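Local structure of ErfK/YbiS/YcfS/YnhG family protein (Xylanimonas cellulosilytica, 4LPQ) at residues Arg26-Tyr32 with Leu72-Pro78; Trp50-Lys54 with Ile108-Ser112; Pro80-Lys86 with Val100-Val105. The protein probably cross-links peptidoglycan as an L,D-transpeptidase of the YkuD family, and carries a putative peptidoglycan-binding domain ahead of its catalytic domain. All coordinates share one frame; numbering follows the deposited sequence. Where two conformers were deposited one is given.

Interaction 1. Residues Arg26-Tyr32 with Leu72-Pro78; sequences RLMDLGY and LDAGYRP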
ATOM      1  N   ARG A  26      -5.840   0.619  16.646  1.00 14.28           N
ATOM      2  CA  ARG A  26      -7.007   0.252  15.900  1.00 14.56           C
ATOM      3  C   ARG A  26      -6.690  -0.141  14.430  1.00 12.70           C
ATOM      4  O   ARG A  26      -7.173  -1.172  13.929  1.00 14.23           O
ATOM      5  CB  ARG A  26      -7.992   1.410  15.924  1.00 15.29           C
ATOM      6  CG  ARG A  26      -9.276   1.181  15.176  1.00 14.64           C
ATOM      7  CD  ARG A  26     -10.033  -0.015  15.749  1.00 17.64           C
ATOM      8  NE  ARG A  26     -11.372  -0.025  15.222  1.00 17.02           N
ATOM      9  CZ  ARG A  26     -12.200  -1.066  15.284  1.00 15.49           C
ATOM     10  NH1 ARG A  26     -11.785  -2.215  15.830  1.00 19.12           N
ATOM     11  NH2 ARG A  26     -13.436  -1.027  14.799  1.00 17.26           N
ATOM     12  N   LEU A  27      -5.805   0.650  13.800  1.00 13.10           N
ATOM     13  CA  LEU A  27      -5.315   0.295  12.493  1.00 13.68           C
ATOM     14  C   LEU A  27      -4.672  -1.076  12.481  1.00 13.30           C
ATOM     15  O   LEU A  27      -4.951  -1.913  11.606  1.00 14.31           O
ATOM     16  CB  LEU A  27      -4.349   1.355  11.975  1.00 12.52           C
ATOM     17  CG  LEU A  27      -4.985   2.701  11.632  1.00 12.82           C
ATOM     18  CD1 LEU A  27      -3.942   3.749  11.508  1.00 14.98           C
ATOM     19  CD2 LEU A  27      -5.814   2.610  10.346  1.00 14.85           C
HETATM   20  N   MSE A  28      -3.818  -1.282  13.485  1.00 14.50           N
HETATM   21  CA  MSE A  28      -3.131  -2.597  13.587  1.00 16.14           C
HETATM   22  C   MSE A  28      -4.163  -3.704  13.692  1.00 15.48           C
HETATM   23  O   MSE A  28      -4.066  -4.759  13.010  1.00 17.82           O
HETATM   24  CB  MSE A  28      -2.175  -2.554  14.770  1.00 17.12           C
HETATM   25  CG  MSE A  28      -1.219  -3.768  14.750  1.00 20.16           C
HETATM   26 SE   MSE A  28      -0.041  -3.826  16.271  0.60 24.50          SE
HETATM   27  CE  MSE A  28       0.825  -2.105  16.030  1.00 25.80           C
ATOM     28  N   ASP A  29      -5.132  -3.519  14.603  1.00 15.62           N
ATOM     29  CA  ASP A  29      -6.164  -4.538  14.838  1.00 18.36           C
ATOM     30  C   ASP A  29      -6.958  -4.873  13.593  1.00 16.65           C
ATOM     31  O   ASP A  29      -7.379  -6.042  13.360  1.00 19.86           O
ATOM     32  CB  ASP A  29      -7.131  -4.096  15.954  1.00 18.93           C
ATOM     33  CG  ASP A  29      -6.462  -3.983  17.333  1.00 19.79           C
ATOM     34  OD1 ASP A  29      -5.376  -4.538  17.575  1.00 23.88           O
ATOM     35  OD2 ASP A  29      -7.185  -3.402  18.208  1.00 24.13           O
ATOM     36  N   LEU A  30      -7.232  -3.865  12.763  1.00 14.97           N
ATOM     37  CA  LEU A  30      -8.003  -4.027  11.567  1.00 14.42           C
ATOM     38  C   LEU A  30      -7.191  -4.522  10.380  1.00 14.72           C
ATOM     39  O   LEU A  30      -7.791  -4.748   9.301  1.00 16.07           O
ATOM     40  CB  LEU A  30      -8.701  -2.727  11.217  1.00 14.62           C
ATOM     41  CG  LEU A  30      -9.795  -2.241  12.153  1.00 14.65           C
ATOM     42  CD1 LEU A  30     -10.246  -0.843  11.705  1.00 16.42           C
ATOM     43  CD2 LEU A  30     -10.948  -3.183  12.162  1.00 16.74           C
ATOM     44  N   GLY A  31      -5.886  -4.672  10.526  1.00 14.06           N
ATOM     45  CA  GLY A  31      -5.054  -5.206   9.474  1.00 14.89           C
ATOM     46  C   GLY A  31      -4.391  -4.249   8.533  1.00 13.97           C
ATOM     47  O   GLY A  31      -3.742  -4.639   7.580  1.00 15.29           O
ATOM     48  N   TYR A  32      -4.495  -2.948   8.842  1.00 12.99           N
ATOM     49  CA  TYR A  32      -3.789  -1.949   8.061  1.00 12.33           C
ATOM     50  C   TYR A  32      -2.347  -1.992   8.507  1.00 14.96           C
ATOM     51  O   TYR A  32      -2.063  -1.985   9.697  1.00 17.16           O
ATOM     52  CB  TYR A  32      -4.435  -0.568   8.279  1.00 12.74           C
ATOM     53  CG  TYR A  32      -5.814  -0.578   7.662  1.00 12.03           C
ATOM     54  CD1 TYR A  32      -6.922  -1.050   8.372  1.00 11.67           C
ATOM     55  CD2 TYR A  32      -6.042  -0.217   6.337  1.00 10.85           C
ATOM     56  CE1 TYR A  32      -8.149  -1.139   7.794  1.00 12.68           C
ATOM     57  CE2 TYR A  32      -7.286  -0.346   5.715  1.00 11.83           C
ATOM     58  CZ  TYR A  32      -8.368  -0.807   6.465  1.00 12.08           C
ATOM     59  OH  TYR A  32      -9.576  -0.856   5.851  1.00 12.71           O
ATOM     60  N   LEU A  72     -13.377   4.175  11.106  1.00 12.27           N
ATOM     61  CA  LEU A  72     -12.551   3.397  12.012  1.00 12.35           C
ATOM     62  C   LEU A  72     -13.423   2.624  12.991  1.00 13.24           C
ATOM     63  O   LEU A  72     -13.220   1.447  13.266  1.00 14.58           O
ATOM     64  CB  LEU A  72     -11.547   4.291  12.710  1.00 12.78           C
ATOM     65  CG  LEU A  72     -10.365   4.701  11.911  1.00 14.97           C
ATOM     66  CD1 LEU A  72      -9.704   5.857  12.544  1.00 16.85           C
ATOM     67  CD2 LEU A  72      -9.387   3.542  11.681  1.00 15.33           C
ATOM     68  N   ASP A  73     -14.390   3.344  13.569  1.00 13.74           N
ATOM     69  CA  ASP A  73     -15.290   2.725  14.549  1.00 14.63           C
ATOM     70  C   ASP A  73     -16.130   1.622  13.888  1.00 14.88           C
ATOM     71  O   ASP A  73     -16.439   0.598  14.566  1.00 18.20           O
ATOM     72  CB  ASP A  73     -16.190   3.741  15.173  1.00 15.75           C
ATOM     73  CG  ASP A  73     -15.420   4.657  16.199  1.00 21.06           C
ATOM     74  OD1 ASP A  73     -14.335   4.370  16.632  1.00 25.26           O
ATOM     75  OD2 ASP A  73     -16.002   5.622  16.657  1.00 23.38           O
ATOM     76  N   ALA A  74     -16.520   1.824  12.613  1.00 14.46           N
ATOM     77  CA  ALA A  74     -17.261   0.810  11.900  1.00 15.69           C
ATOM     78  C   ALA A  74     -16.344  -0.417  11.549  1.00 17.27           C
ATOM     79  O   ALA A  74     -16.842  -1.487  11.195  1.00 18.11           O
ATOM     80  CB  ALA A  74     -17.856   1.350  10.608  1.00 17.12           C
ATOM     81  N   GLY A  75     -15.049  -0.274  11.691  1.00 15.29           N
ATOM     82  CA  GLY A  75     -14.146  -1.369  11.445  1.00 16.00           C
ATOM     83  C   GLY A  75     -13.977  -1.657   9.971  1.00 14.12           C
ATOM     84  O   GLY A  75     -13.780  -2.780   9.552  1.00 16.59           O
ATOM     85  N   TYR A  76     -13.994  -0.646   9.104  1.00 13.04           N
ATOM     86  CA  TYR A  76     -13.983  -0.832   7.675  1.00 13.42           C
ATOM     87  C   TYR A  76     -12.743  -1.624   7.238  1.00 13.49           C
ATOM     88  O   TYR A  76     -11.620  -1.271   7.528  1.00 13.87           O
ATOM     89  CB  TYR A  76     -13.991   0.453   6.866  1.00 14.98           C
ATOM     90  CG  TYR A  76     -14.084   0.179   5.368  1.00 14.90           C
ATOM     91  CD1 TYR A  76     -15.292  -0.143   4.775  1.00 17.82           C
ATOM     92  CD2 TYR A  76     -12.956  -0.014   4.631  1.00 14.48           C
ATOM     93  CE1 TYR A  76     -15.351  -0.584   3.454  1.00 16.90           C
ATOM     94  CE2 TYR A  76     -12.976  -0.437   3.331  1.00 15.79           C
ATOM     95  CZ  TYR A  76     -14.147  -0.757   2.768  1.00 15.37           C
ATOM     96  OH  TYR A  76     -14.195  -1.157   1.450  1.00 19.21           O
ATOM     97  N   ARG A  77     -13.030  -2.705   6.470  1.00 13.28           N
ATOM     98  CA  ARG A  77     -12.000  -3.518   5.798  1.00 13.11           C
ATOM     99  C   ARG A  77     -12.507  -3.794   4.395  1.00 14.18           C
ATOM    100  O   ARG A  77     -13.693  -4.129   4.205  1.00 15.83           O
ATOM    101  CB  ARG A  77     -11.722  -4.797   6.501  1.00 14.15           C
ATOM    102  CG  ARG A  77     -10.987  -4.602   7.821  1.00 17.35           C
ATOM    103  CD  ARG A  77     -11.063  -5.789   8.722  1.00 18.61           C
ATOM    104  NE  ARG A  77     -10.855  -7.072   8.089  1.00 20.31           N
ATOM    105  CZ  ARG A  77      -9.701  -7.712   7.865  1.00 20.07           C
ATOM    106  NH1 ARG A  77      -8.545  -7.208   8.111  1.00 22.53           N
ATOM    107  NH2 ARG A  77      -9.770  -8.891   7.369  1.00 21.30           N
ATOM    108  N   PRO A  78     -11.618  -3.740   3.388  1.00 13.88           N
ATOM    109  CA  PRO A  78     -12.084  -4.048   2.031  1.00 15.26           C
ATOM    110  C   PRO A  78     -12.398  -5.579   1.871  1.00 14.42           C
ATOM    111  O   PRO A  78     -11.831  -6.386   2.612  1.00 16.09           O
ATOM    112  CB  PRO A  78     -10.924  -3.621   1.180  1.00 18.49           C
ATOM    113  CG  PRO A  78      -9.786  -3.607   2.047  1.00 18.14           C
ATOM    114  CD  PRO A  78     -10.199  -3.389   3.434  1.00 15.12           C
TER

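Interaction 2. Residues Trp50-Lys54 with Ile108-Ser112; sequences WAFQK and IINAS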
ATOM      1  N   TRP A  50      -3.299   6.578   5.296  1.00 11.16           N
ATOM      2  CA  TRP A  50      -3.620   6.707   3.875  1.00 11.46           C
ATOM      3  C   TRP A  50      -4.251   5.436   3.361  1.00 10.96           C
ATOM      4  O   TRP A  50      -5.223   5.464   2.641  1.00 12.02           O
ATOM      5  CB  TRP A  50      -2.400   7.055   3.099  1.00 10.99           C
ATOM      6  CG  TRP A  50      -1.942   8.501   3.211  1.00 11.59           C
ATOM      7  CD1 TRP A  50      -2.651   9.575   3.644  1.00 11.32           C
ATOM      8  CD2 TRP A  50      -0.665   9.018   2.838  1.00 10.36           C
ATOM      9  NE1 TRP A  50      -1.921  10.736   3.529  1.00 11.57           N
ATOM     10  CE2 TRP A  50      -0.679  10.448   3.040  1.00 11.59           C
ATOM     11  CE3 TRP A  50       0.473   8.449   2.329  1.00 11.47           C
ATOM     12  CZ2 TRP A  50       0.420  11.238   2.795  1.00 12.39           C
ATOM     13  CZ3 TRP A  50       1.571   9.224   2.057  1.00 13.24           C
ATOM     14  CH2 TRP A  50       1.539  10.600   2.280  1.00 13.03           C
ATOM     15  N   ALA A  51      -3.705   4.255   3.753  1.00 11.77           N
ATOM     16  CA  ALA A  51      -4.323   2.992   3.328  1.00 11.21           C
ATOM     17  C   ALA A  51      -5.740   2.896   3.792  1.00 11.71           C
ATOM     18  O   ALA A  51      -6.616   2.417   3.094  1.00 11.44           O
ATOM     19  CB  ALA A  51      -3.533   1.859   3.849  1.00 12.37           C
ATOM     20  N   PHE A  52      -5.992   3.326   5.032  1.00 11.00           N
ATOM     21  CA  PHE A  52      -7.326   3.271   5.585  1.00 10.58           C
ATOM     22  C   PHE A  52      -8.304   4.161   4.866  1.00 10.57           C
ATOM     23  O   PHE A  52      -9.400   3.787   4.494  1.00 11.43           O
ATOM     24  CB  PHE A  52      -7.293   3.609   7.070  1.00 10.74           C
ATOM     25  CG  PHE A  52      -8.664   3.456   7.690  1.00 10.80           C
ATOM     26  CD1 PHE A  52      -9.147   2.213   8.007  1.00 12.08           C
ATOM     27  CD2 PHE A  52      -9.498   4.520   7.834  1.00 13.36           C
ATOM     28  CE1 PHE A  52     -10.441   2.030   8.386  1.00 12.38           C
ATOM     29  CE2 PHE A  52     -10.819   4.349   8.277  1.00 12.36           C
ATOM     30  CZ  PHE A  52     -11.318   3.077   8.526  1.00 12.71           C
ATOM     31  N   GLN A  53      -7.903   5.426   4.691  1.00 10.47           N
ATOM     32  CA  GLN A  53      -8.750   6.395   3.974  1.00 11.27           C
ATOM     33  C   GLN A  53      -9.009   5.911   2.563  1.00 10.79           C
ATOM     34  O   GLN A  53     -10.141   6.009   2.081  1.00 12.21           O
ATOM     35  CB  GLN A  53      -8.197   7.820   4.006  1.00 11.11           C
ATOM     36  CG  GLN A  53      -8.146   8.426   5.388  1.00 11.73           C
ATOM     37  CD  GLN A  53      -7.553   9.762   5.441  1.00 12.20           C
ATOM     38  OE1 GLN A  53      -6.543  10.063   4.818  1.00 12.98           O
ATOM     39  NE2 GLN A  53      -8.203  10.598   6.254  1.00 13.34           N
ATOM     40  N   LYS A  54      -7.970   5.456   1.865  1.00 10.95           N
ATOM     41  CA  LYS A  54      -8.189   4.845   0.552  1.00 11.67           C
ATOM     42  C   LYS A  54      -9.194   3.697   0.551  1.00 11.36           C
ATOM     43  O   LYS A  54     -10.104   3.656  -0.250  1.00 12.99           O
ATOM     44  CB  LYS A  54      -6.846   4.328   0.017  1.00 11.21           C
ATOM     45  CG  LYS A  54      -5.876   5.433  -0.422  1.00 11.12           C
ATOM     46  CD  LYS A  54      -4.508   4.893  -0.739  1.00 11.30           C
ATOM     47  CE  LYS A  54      -3.650   5.820  -1.524  1.00 11.72           C
ATOM     48  NZ  LYS A  54      -2.390   5.102  -1.961  1.00 11.95           N
ATOM     49  N   ILE A 108      -3.776  -4.773   4.725  1.00 13.06           N
ATOM     50  CA  ILE A 108      -4.010  -3.729   3.749  1.00 12.18           C
ATOM     51  C   ILE A 108      -2.774  -2.825   3.771  1.00 11.51           C
ATOM     52  O   ILE A 108      -2.433  -2.328   4.860  1.00 12.54           O
ATOM     53  CB  ILE A 108      -5.273  -2.887   4.052  1.00 12.47           C
ATOM     54  CG1 ILE A 108      -6.515  -3.731   4.261  1.00 13.37           C
ATOM     55  CG2 ILE A 108      -5.460  -1.870   2.905  1.00 12.50           C
ATOM     56  CD1 ILE A 108      -6.776  -4.148   5.664  1.00 14.70           C
ATOM     57  N   ILE A 109      -2.191  -2.564   2.590  1.00 11.01           N
ATOM     58  CA  ILE A 109      -0.936  -1.846   2.485  1.00 11.92           C
ATOM     59  C   ILE A 109      -1.138  -0.658   1.542  1.00 10.82           C
ATOM     60  O   ILE A 109      -1.680  -0.860   0.423  1.00 11.58           O
ATOM     61  CB  ILE A 109       0.171  -2.825   2.020  1.00 11.26           C
ATOM     62  CG1 ILE A 109       0.517  -3.788   3.131  1.00 13.41           C
ATOM     63  CG2 ILE A 109       1.415  -2.093   1.576  1.00 13.61           C
ATOM     64  CD1 ILE A 109       1.213  -5.047   2.679  1.00 14.36           C
ATOM     65  N   ASN A 110      -0.677   0.542   1.967  1.00 11.40           N
ATOM     66  CA  ASN A 110      -0.740   1.665   1.046  1.00 10.34           C
ATOM     67  C   ASN A 110       0.165   1.408  -0.161  1.00  9.76           C
ATOM     68  O   ASN A 110       1.295   0.977  -0.057  1.00 11.29           O
ATOM     69  CB  ASN A 110      -0.259   2.902   1.790  1.00 11.09           C
ATOM     70  CG  ASN A 110      -0.385   4.170   0.971  1.00 12.18           C
ATOM     71  OD1 ASN A 110      -1.470   4.463   0.489  1.00 12.35           O
ATOM     72  ND2 ASN A 110       0.727   4.881   0.807  1.00 12.27           N
ATOM     73  N   ALA A 111      -0.379   1.712  -1.373  1.00 11.19           N
ATOM     74  CA  ALA A 111       0.306   1.465  -2.637  1.00 11.57           C
ATOM     75  C   ALA A 111       0.214   2.677  -3.558  1.00 11.67           C
ATOM     76  O   ALA A 111      -0.660   3.538  -3.399  1.00 11.90           O
ATOM     77  CB  ALA A 111      -0.248   0.183  -3.320  1.00 12.25           C
ATOM     78  N   SER A 112       1.094   2.733  -4.585  1.00 10.76           N
ATOM     79  CA  SER A 112       0.978   3.690  -5.617  1.00 10.68           C
ATOM     80  C   SER A 112       1.446   3.077  -6.880  1.00 11.79           C
ATOM     81  O   SER A 112       2.534   2.528  -6.984  1.00 13.88           O
ATOM     82  CB  SER A 112       1.800   4.949  -5.261  1.00 12.65           C
ATOM     83  OG  SER A 112       1.675   5.965  -6.242  1.00 13.07           O
TER

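Interaction 3. Residues Pro80-Lys86 with Val100-Val105; sequences PRSSSGK and VEDGRV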
ATOM      1  N   PRO A  80     -12.044  -8.807  -0.400  1.00 15.43           N
ATOM      2  CA  PRO A  80     -11.182  -9.228  -1.529  1.00 15.43           C
ATOM      3  C   PRO A  80     -12.059  -9.888  -2.630  1.00 16.33           C
ATOM      4  O   PRO A  80     -13.226 -10.326  -2.347  1.00 19.59           O
ATOM      5  CB  PRO A  80     -10.291 -10.243  -0.932  1.00 19.71           C
ATOM      6  CG  PRO A  80     -11.049 -10.763   0.228  1.00 23.49           C
ATOM      7  CD  PRO A  80     -11.947  -9.698   0.735  1.00 20.44           C
ATOM      8  N   ARG A  81     -11.500 -10.009  -3.830  1.00 15.98           N
ATOM      9  CA  ARG A  81     -12.148 -10.711  -4.894  1.00 17.98           C
ATOM     10  C   ARG A  81     -11.881 -12.231  -4.893  1.00 19.51           C
ATOM     11  O   ARG A  81     -12.740 -12.999  -5.367  1.00 23.20           O
ATOM     12  CB  ARG A  81     -11.737 -10.140  -6.229  1.00 22.01           C
ATOM     13  CG  ARG A  81     -12.225  -8.736  -6.434  1.00 20.56           C
ATOM     14  CD  ARG A  81     -12.158  -8.352  -7.881  1.00 26.21           C
ATOM     15  NE  ARG A  81     -12.627  -6.973  -8.092  1.00 26.86           N
ATOM     16  CZ  ARG A  81     -12.862  -6.446  -9.309  1.00 22.89           C
ATOM     17  NH1 ARG A  81     -12.460  -7.163 -10.439  1.00 31.43           N
ATOM     18  NH2 ARG A  81     -13.202  -5.182  -9.305  1.00 32.76           N
ATOM     19  N   SER A  82     -10.699 -12.646  -4.443  1.00 18.17           N
ATOM     20  CA  SER A  82     -10.375 -14.040  -4.445  1.00 17.41           C
ATOM     21  C   SER A  82     -11.026 -14.728  -3.259  1.00 19.65           C
ATOM     22  O   SER A  82     -11.355 -14.102  -2.248  1.00 19.56           O
ATOM     23  CB  SER A  82      -8.846 -14.227  -4.455  1.00 17.88           C
ATOM     24  OG  SER A  82      -8.257 -13.765  -3.228  1.00 16.53           O
ATOM     25  N   SER A  83     -11.156 -16.057  -3.384  1.00 21.00           N
ATOM     26  CA  SER A  83     -11.733 -16.987  -2.389  1.00 24.42           C
ATOM     27  C   SER A  83     -10.839 -18.030  -1.745  1.00 27.70           C
ATOM     28  O   SER A  83     -11.113 -18.596  -0.654  1.00 28.09           O
ATOM     29  CB  SER A  83     -12.834 -17.778  -3.021  1.00 35.74           C
ATOM     30  OG  SER A  83     -13.859 -16.896  -3.384  1.00 33.82           O
ATOM     31  N   SER A  84      -9.796 -18.386  -2.444  1.00 23.88           N
ATOM     32  CA  SER A  84      -8.941 -19.391  -1.928  0.50 22.01           C
ATOM     33  C   SER A  84      -7.494 -19.107  -2.228  1.00 22.22           C
ATOM     34  O   SER A  84      -7.148 -18.452  -3.192  1.00 27.50           O
ATOM     35  CB  SER A  84      -9.318 -20.729  -2.525  0.50 23.75           C
ATOM     36  OG  SER A  84      -9.157 -20.656  -3.907  0.50 32.79           O
ATOM     37  N   GLY A  85      -6.665 -19.595  -1.310  1.00 22.57           N
ATOM     38  CA  GLY A  85      -5.231 -19.520  -1.399  1.00 23.80           C
ATOM     39  C   GLY A  85      -4.663 -18.181  -1.116  1.00 17.92           C
ATOM     40  O   GLY A  85      -5.387 -17.274  -0.658  1.00 19.27           O
ATOM     41  N   LYS A  86      -3.378 -18.052  -1.303  1.00 19.55           N
ATOM     42  CA  LYS A  86      -2.669 -16.812  -1.030  1.00 17.14           C
ATOM     43  C   LYS A  86      -2.680 -15.968  -2.302  1.00 17.03           C
ATOM     44  O   LYS A  86      -2.241 -16.445  -3.395  1.00 18.25           O
ATOM     45  CB  LYS A  86      -1.291 -17.177  -0.588  1.00 20.37           C
ATOM     46  CG  LYS A  86      -0.478 -15.938  -0.333  1.00 23.14           C
ATOM     47  CD  LYS A  86       0.842 -16.197   0.345  1.00 22.43           C
ATOM     48  CE  LYS A  86       0.695 -16.535   1.777  1.00 24.38           C
ATOM     49  NZ  LYS A  86       1.950 -16.618   2.551  1.00 25.91           N
ATOM     50  N   VAL A 100      -3.967 -11.378   0.877  1.00 12.74           N
ATOM     51  CA  VAL A 100      -5.221 -12.163   1.059  1.00 14.20           C
ATOM     52  C   VAL A 100      -4.890 -13.659   1.212  1.00 14.74           C
ATOM     53  O   VAL A 100      -4.040 -14.188   0.485  1.00 15.09           O
ATOM     54  CB  VAL A 100      -6.188 -11.954  -0.119  1.00 14.69           C
ATOM     55  CG1 VAL A 100      -7.536 -12.623   0.140  1.00 15.51           C
ATOM     56  CG2 VAL A 100      -6.406 -10.446  -0.469  1.00 15.50           C
ATOM     57  N   GLU A 101      -5.509 -14.310   2.168  1.00 15.70           N
ATOM     58  CA  GLU A 101      -5.390 -15.777   2.338  1.00 17.79           C
ATOM     59  C   GLU A 101      -6.756 -16.378   2.537  1.00 15.99           C
ATOM     60  O   GLU A 101      -7.516 -16.007   3.421  1.00 18.38           O
ATOM     61  CB  GLU A 101      -4.550 -16.138   3.503  1.00 22.87           C
ATOM     62  CG  GLU A 101      -3.120 -15.794   3.420  1.00 27.56           C
ATOM     63  CD  GLU A 101      -2.371 -16.356   4.659  1.00 32.41           C
ATOM     64  OE1 GLU A 101      -1.691 -15.558   5.343  1.00 28.26           O
ATOM     65  OE2 GLU A 101      -2.621 -17.496   5.001  1.00 52.01           O
ATOM     66  N   ASP A 102      -7.175 -17.271   1.644  1.00 18.39           N
ATOM     67  CA  ASP A 102      -8.438 -17.981   1.763  1.00 19.93           C
ATOM     68  C   ASP A 102      -9.628 -17.016   1.856  1.00 18.55           C
ATOM     69  O   ASP A 102     -10.533 -17.178   2.685  1.00 21.59           O
ATOM     70  CB  ASP A 102      -8.385 -19.009   2.885  1.00 24.16           C
ATOM     71  CG  ASP A 102      -7.402 -20.149   2.594  1.00 24.83           C
ATOM     72  OD1 ASP A 102      -7.143 -20.429   1.401  1.00 30.65           O
ATOM     73  OD2 ASP A 102      -6.971 -20.772   3.605  1.00 29.63           O
ATOM     74  N   GLY A 103      -9.582 -15.980   1.015  1.00 18.38           N
ATOM     75  CA  GLY A 103     -10.655 -14.973   0.921  1.00 19.70           C
ATOM     76  C   GLY A 103     -10.736 -14.023   2.103  1.00 19.15           C
ATOM     77  O   GLY A 103     -11.736 -13.242   2.225  1.00 25.53           O
ATOM     78  N   ARG A 104      -9.754 -14.033   2.987  1.00 20.06           N
ATOM     79  CA  ARG A 104      -9.682 -13.126   4.149  1.00 22.18           C
ATOM     80  C   ARG A 104      -8.492 -12.183   3.902  1.00 17.88           C
ATOM     81  O   ARG A 104      -7.374 -12.593   3.616  1.00 19.21           O
ATOM     82  CB  ARG A 104      -9.386 -13.945   5.448  1.00 27.51           C
ATOM     83  CG  ARG A 104      -9.136 -13.096   6.732  1.00 39.45           C
ATOM     84  CD  ARG A 104      -8.779 -13.930   8.007  1.00 71.11           C
ATOM     85  NE  ARG A 104      -7.588 -14.857   8.036  1.00 72.09           N
ATOM     86  CZ  ARG A 104      -6.338 -14.584   8.448  1.00 83.71           C
ATOM     87  NH1 ARG A 104      -6.001 -13.356   8.860  1.00 58.45           N
ATOM     88  NH2 ARG A 104      -5.392 -15.536   8.406  1.00110.27           N
ATOM     89  N   VAL A 105      -8.720 -10.888   4.094  1.00 17.52           N
ATOM     90  CA  VAL A 105      -7.625  -9.916   4.028  1.00 16.75           C
ATOM     91  C   VAL A 105      -6.785 -10.089   5.263  1.00 16.88           C
ATOM     92  O   VAL A 105      -7.280  -9.918   6.428  1.00 21.54           O
ATOM     93  CB  VAL A 105      -8.188  -8.483   3.929  1.00 18.77           C
ATOM     94  CG1 VAL A 105      -7.108  -7.477   3.981  1.00 19.92           C
ATOM     95  CG2 VAL A 105      -8.994  -8.378   2.660  1.00 19.22           C
TER
HETATM   96  O   HOH W   1      -7.826 -15.754  -1.248  1.00 19.42           O
HETATM   97  O   HOH W   2       0.825 -16.997   5.137  1.00 30.62           O

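Interaction 1. Residues Arg26-Tyr32 with Leu72-Pro78
R26 sends CG anti to its own N (chi1 180°) and then bends at the next bond, which lays its guanidinium beside the end of helix 66-74. There NE and NH2 both grip one atom, L72 O. R26 NH2 lies 2.9 Å from L72 O, in the carbonyl plane. The bond from R26 NE to L72 O is 3.1 Å and comes from above that plane. L72 O also accepts from G75 N in the helix-ending turn. R77 bends at chi3 (44°) and returns the grip, with R77 NH1 2.8 Å from L30 O in a fairly straight bond (162°). Its NH2 holds V105 O of strand 104-110.

Both helices end in a Schellman motif, with G31 and G75 at positive phi. L30 packs between the R26 guanidinium and G75. L30 CD2 lies over one face of the R26 guanidinium, offset toward its rim, and is 3.7 Å from G75 CA. L27 CD2 meets L72 CD2 at 3.9 Å, and both leucines also touch F52 of helix 43-56. Y32 OH donates to Y76 O at 2.7 Å, and the carbonyl oxygen sits at the edge of the ring.

The contact thus joins helix 18-30 to the end of helix 66-74, in the putative peptidoglycan-binding part of the chain. Each arginine takes a backbone carbonyl at the other helix's C-terminus, where the helix dipole would probably favour a positive charge.

Interaction 2. Residues Trp50-Lys54 with Ile108-Ser112
K54 reaches from helix 43-56 to N110 on strand 104-110. Its CB points toward the strand, and CG lies anti to the carbonyl carbon (chi1 -72°). Beyond CG the chain is extended, which carries the amine out to the strand. CD and CE both pass alongside N110 OD1, with K54 CE 3.3 Å from N110 OD1. K54 NZ then donates to N110 OD1 at 2.7 Å. The lysine and asparagine side chains meet at about a right angle. NZ is tilted 34° from the carbonyl plane of the amide. K54 NZ is also 2.7 Å from A111 O. Outside the two segments it bonds to Q95 O and, weakly, to P173 O. The buried amine is therefore surrounded by oxygens, which would probably favour its charged form.

One turn back on the same face of the helix, A51 sits where the backbones come closest. A51 CA is 4.5 Å from N110 CA. A51 CB lies 3.7 Å from N110 N, and I108 CG2 flanks A51 CB at 4.3 Å. The small side chain fits this close approach. Here a helix of the putative peptidoglycan-binding domain crosses a strand of the YkuD catalytic domain, with the short axes 109° apart. It is a buried interface between the two domains.

N110 swings its amide away from its own N, alongside W50. W50 CB is 3.8 Å from N110 OD1. On the other arm of the amide, N110 ND2 lies at the edge of the indole, near CE3, with the two planes steeply inclined to each other. That nitrogen donates to I172 O, so both ends of the amide are engaged and its rotation is fixed.

Interaction 3. Residues Pro80-Lys86 with Val100-Val105
P80 lays its ring over the hairpin of strands 96-101 and 104-110. P80 CB touches V100 CG1 at 3.8 Å, its CD meets V105 CG2, and P80 CG lies 3.3 Å from G103 O. An alanine here is likely to leave a gap beside V105 and G103 O, because the contacts of CG and CD would be lost. S82 has chi1 67°, which puts S82 OG between its own N and carbonyl carbon and 3.6 Å from V100 CG1. OG also bonds to E89. A water donates to S82 OG and G85 O and accepts from G103 N, and S82 O lies close to G103 CA. S83 O packs against the D102-G103 peptide. The turn it faces, E101 to R104, is a type I' turn closing a beta hairpin of the catalytic domain. G85, at positive phi, makes two hydrogen bonds with D102: G85 N donates to D102 OD1 at 2.9 Å, and D102 N donates to G85 O at 2.9 Å. K86 begins strand 86-91 and forms an antiparallel non-hydrogen-bonded pair with E101. Their charged ends, K86 NZ and E101 OE1, are 4.7 Å apart with a water between them. K86 NZ bonds to G197 O, and E101 OE1 accepts from W196 NE1.

In the fold
Strand 104-110 links the three sites. Interaction 2 uses its end, interaction 3 its start, and interaction 1 docks on it through a probable hydrogen bond from I108 N to G31 O at 2.9 Å and through R77. Interactions 1 and 2 also share packing: Y32 CZ is 3.5 Å from F52 CD1. Their centres are about 12 Å apart. Interaction 3 lies about 17 Å from interaction 1 and about 18 Å from interaction 2, centre to centre. Interaction 2 is the one near the predicted active site. The side chain of A111 is about 10 Å from those of H167 and C181, the predicted proton donor/acceptor and nucleophile. Interactions 1 and 3 lie away from it.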